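Side-chain contact in transcarboxylase 5S subunit (Propionibacterium freudenreichii subsp. shermanii, PDB 1RQB), which catalyses transfer of the carboxyl group from the biotin of the 1.3S subunit to pyruvate, giving oxaloacetate, with one bound cobalt ion per subunit: residues M44-M49 against L87-K92. Residues are numbered along the deposited sequence; the frame is centred on the assembly and turned at random.
Sequences MAMEDM and LRTFRK
A double Met-aromatic contact, made by Met46 and Met49 on the ring of Phe90, joins the loop between helices 31-39 and 53-58 to helix 83-93 in the TIM-barrel part of the subunit. Both methionines are selenomethionines here, so SE stands where sulfur would be. Met46 does most of the work. Its CG lies anti to the backbone N (chi1 -175°), and a bend at chi2 swings the end of the chain across the aromatic ring. The methyl Met46 CE sits over one face, 3.6 Å from the centroid of the Phe90 ring and only 18° off its normal, a CH-pi contact displaced toward the rim on the CE2 side. Met46 SE follows more obliquely, 3.5 Å from CZ of Phe90. The same methyl also meets Thr89 tip to tip: Met46 CE is 3.4 Å from Thr89 CB, closer than carbons usually pack, and 3.5 Å from Thr89 CG2. OG1 of Thr89 bonds back to the carbonyl O of Glu85, one turn earlier in the helix, while CB and CG2 face the methionine.

Met49 takes the rim of the ring instead. Met49 SE lies near the ring plane, 4.0 Å from Phe90 CZ, and the turn at chi3 (-89°) brings Met49 CE to 4.1 Å from the same atom. Leu32 of helix 31-39 touches both Met49 and Phe90, so that helix joins the cluster, while the side chains of Met49 and the substrate-binding residue His36 are about 4 Å apart at their nearest atoms. Face and edge of one phenylalanine are thus shared between two methionines, a Met-aromatic cluster between a loop and an outer helix of the TIM barrel.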
loop_
_atom_site.group_PDB
_atom_site.type_symbol
_atom_site.label_atom_id
_atom_site.label_comp_id
_atom_site.label_asym_id
_atom_site.label_seq_id
_atom_site.Cartn_x
_atom_site.Cartn_y
_atom_site.Cartn_z
HETATM N N MSE A 44 -3.311 -19.458 -9.020
HETATM C CA MSE A 44 -4.620 -19.626 -8.371
HETATM C C MSE A 44 -5.446 -20.739 -9.021
HETATM O O MSE A 44 -5.727 -20.708 -10.217
HETATM C CB MSE A 44 -5.435 -18.341 -8.422
HETATM C CG MSE A 44 -6.800 -18.536 -7.822
HETATM SE SE MSE A 44 -6.737 -18.140 -5.955
HETATM C CE MSE A 44 -7.101 -16.339 -6.158
ATOM N N ALA A 45 -5.884 -21.686 -8.199
ATOM C CA ALA A 45 -6.689 -22.819 -8.680
ATOM C C ALA A 45 -8.161 -22.410 -8.762
ATOM O O ALA A 45 -8.667 -21.680 -7.911
ATOM C CB ALA A 45 -6.531 -24.004 -7.740
HETATM N N MSE A 46 -8.847 -22.922 -9.778
HETATM C CA MSE A 46 -10.267 -22.612 -9.993
HETATM C C MSE A 46 -11.074 -22.961 -8.740
HETATM O O MSE A 46 -11.992 -22.234 -8.364
HETATM C CB MSE A 46 -10.800 -23.390 -11.203
HETATM C CG MSE A 46 -12.226 -23.023 -11.564
HETATM SE SE MSE A 46 -12.371 -21.094 -11.947
HETATM C CE MSE A 46 -13.821 -21.179 -13.241
ATOM N N GLU A 47 -10.713 -24.062 -8.081
ATOM C CA GLU A 47 -11.414 -24.509 -6.869
ATOM C C GLU A 47 -11.397 -23.419 -5.794
ATOM O O GLU A 47 -12.323 -23.309 -4.993
ATOM C CB GLU A 47 -10.752 -25.787 -6.314
ATOM C CG GLU A 47 -9.267 -25.628 -5.988
ATOM C CD GLU A 47 -8.549 -26.949 -5.702
ATOM O OE1 GLU A 47 -8.579 -27.849 -6.573
ATOM O OE2 GLU A 47 -7.941 -27.076 -4.612
ATOM N N ASP A 48 -10.352 -22.600 -5.785
ATOM C CA ASP A 48 -10.209 -21.555 -4.762
ATOM C C ASP A 48 -10.894 -20.248 -5.172
ATOM O O ASP A 48 -10.948 -19.310 -4.376
ATOM C CB ASP A 48 -8.719 -21.289 -4.485
ATOM C CG ASP A 48 -8.053 -22.416 -3.683
ATOM O OD1 ASP A 48 -8.724 -23.010 -2.816
ATOM O OD2 ASP A 48 -6.851 -22.697 -3.896
HETATM N N MSE A 49 -11.439 -20.173 -6.382
HETATM C CA MSE A 49 -12.065 -18.926 -6.849
HETATM C C MSE A 49 -13.586 -19.024 -6.995
HETATM O O MSE A 49 -14.292 -18.055 -6.723
HETATM C CB MSE A 49 -11.504 -18.514 -8.221
HETATM C CG MSE A 49 -10.030 -18.183 -8.264
HETATM SE SE MSE A 49 -9.500 -17.487 -10.036
HETATM C CE MSE A 49 -9.070 -19.155 -10.927
ATOM N N LEU A 87 -13.311 -20.581 -18.515
ATOM C CA LEU A 87 -14.107 -19.483 -19.083
ATOM C C LEU A 87 -15.591 -19.857 -19.057
ATOM O O LEU A 87 -16.433 -19.051 -18.665
ATOM C CB LEU A 87 -13.674 -19.181 -20.525
ATOM C CG LEU A 87 -14.542 -18.188 -21.314
ATOM C CD1 LEU A 87 -14.677 -16.869 -20.547
ATOM C CD2 LEU A 87 -13.915 -17.950 -22.676
ATOM N N ARG A 88 -15.925 -21.073 -19.484
ATOM C CA ARG A 88 -17.335 -21.487 -19.467
ATOM C C ARG A 88 -17.904 -21.448 -18.048
ATOM O O ARG A 88 -19.039 -21.022 -17.834
ATOM C CB ARG A 88 -17.504 -22.888 -20.068
ATOM C CG ARG A 88 -17.460 -22.861 -21.588
ATOM C CD ARG A 88 -17.729 -24.225 -22.205
ATOM N NE ARG A 88 -16.603 -25.143 -22.099
ATOM C CZ ARG A 88 -15.699 -25.307 -23.061
ATOM N NH1 ARG A 88 -15.798 -24.615 -24.186
ATOM N NH2 ARG A 88 -14.700 -26.164 -22.904
ATOM N N THR A 89 -17.109 -21.887 -17.082
ATOM C CA THR A 89 -17.561 -21.910 -15.683
ATOM C C THR A 89 -17.801 -20.484 -15.185
ATOM O O THR A 89 -18.821 -20.209 -14.554
ATOM C CB THR A 89 -16.530 -22.614 -14.779
ATOM O OG1 THR A 89 -16.395 -23.975 -15.200
ATOM C CG2 THR A 89 -16.993 -22.600 -13.328
ATOM N N PHE A 90 -16.879 -19.574 -15.480
ATOM C CA PHE A 90 -17.040 -18.179 -15.044
ATOM C C PHE A 90 -18.293 -17.570 -15.675
ATOM O O PHE A 90 -19.018 -16.815 -15.028
ATOM C CB PHE A 90 -15.819 -17.351 -15.445
ATOM C CG PHE A 90 -14.638 -17.500 -14.511
ATOM C CD1 PHE A 90 -13.338 -17.355 -14.989
ATOM C CD2 PHE A 90 -14.821 -17.750 -13.157
ATOM C CE1 PHE A 90 -12.230 -17.457 -14.126
ATOM C CE2 PHE A 90 -13.718 -17.853 -12.285
ATOM C CZ PHE A 90 -12.422 -17.706 -12.781
ATOM N N ARG A 91 -18.550 -17.900 -16.938
ATOM C CA ARG A 91 -19.714 -17.345 -17.645
ATOM C C ARG A 91 -21.004 -17.799 -16.957
ATOM O O ARG A 91 -21.962 -17.038 -16.834
ATOM C CB ARG A 91 -19.730 -17.841 -19.096
ATOM C CG ARG A 91 -20.933 -17.409 -19.940
ATOM C CD ARG A 91 -20.990 -15.908 -20.209
ATOM N NE ARG A 91 -21.269 -15.077 -19.040
ATOM C CZ ARG A 91 -21.144 -13.751 -19.043
ATOM N NH1 ARG A 91 -20.735 -13.132 -20.144
ATOM N NH2 ARG A 91 -21.460 -13.041 -17.967
ATOM N N LYS A 92 -21.009 -19.047 -16.513
ATOM C CA LYS A 92 -22.180 -19.655 -15.864
ATOM C C LYS A 92 -22.371 -19.140 -14.435
ATOM O O LYS A 92 -23.497 -18.881 -14.014
ATOM C CB LYS A 92 -22.008 -21.178 -15.853
ATOM C CG LYS A 92 -23.067 -21.929 -15.077
ATOM C CD LYS A 92 -22.840 -23.440 -15.151
ATOM C CE LYS A 92 -21.445 -23.843 -14.668
ATOM N NZ LYS A 92 -21.101 -23.314 -13.313
#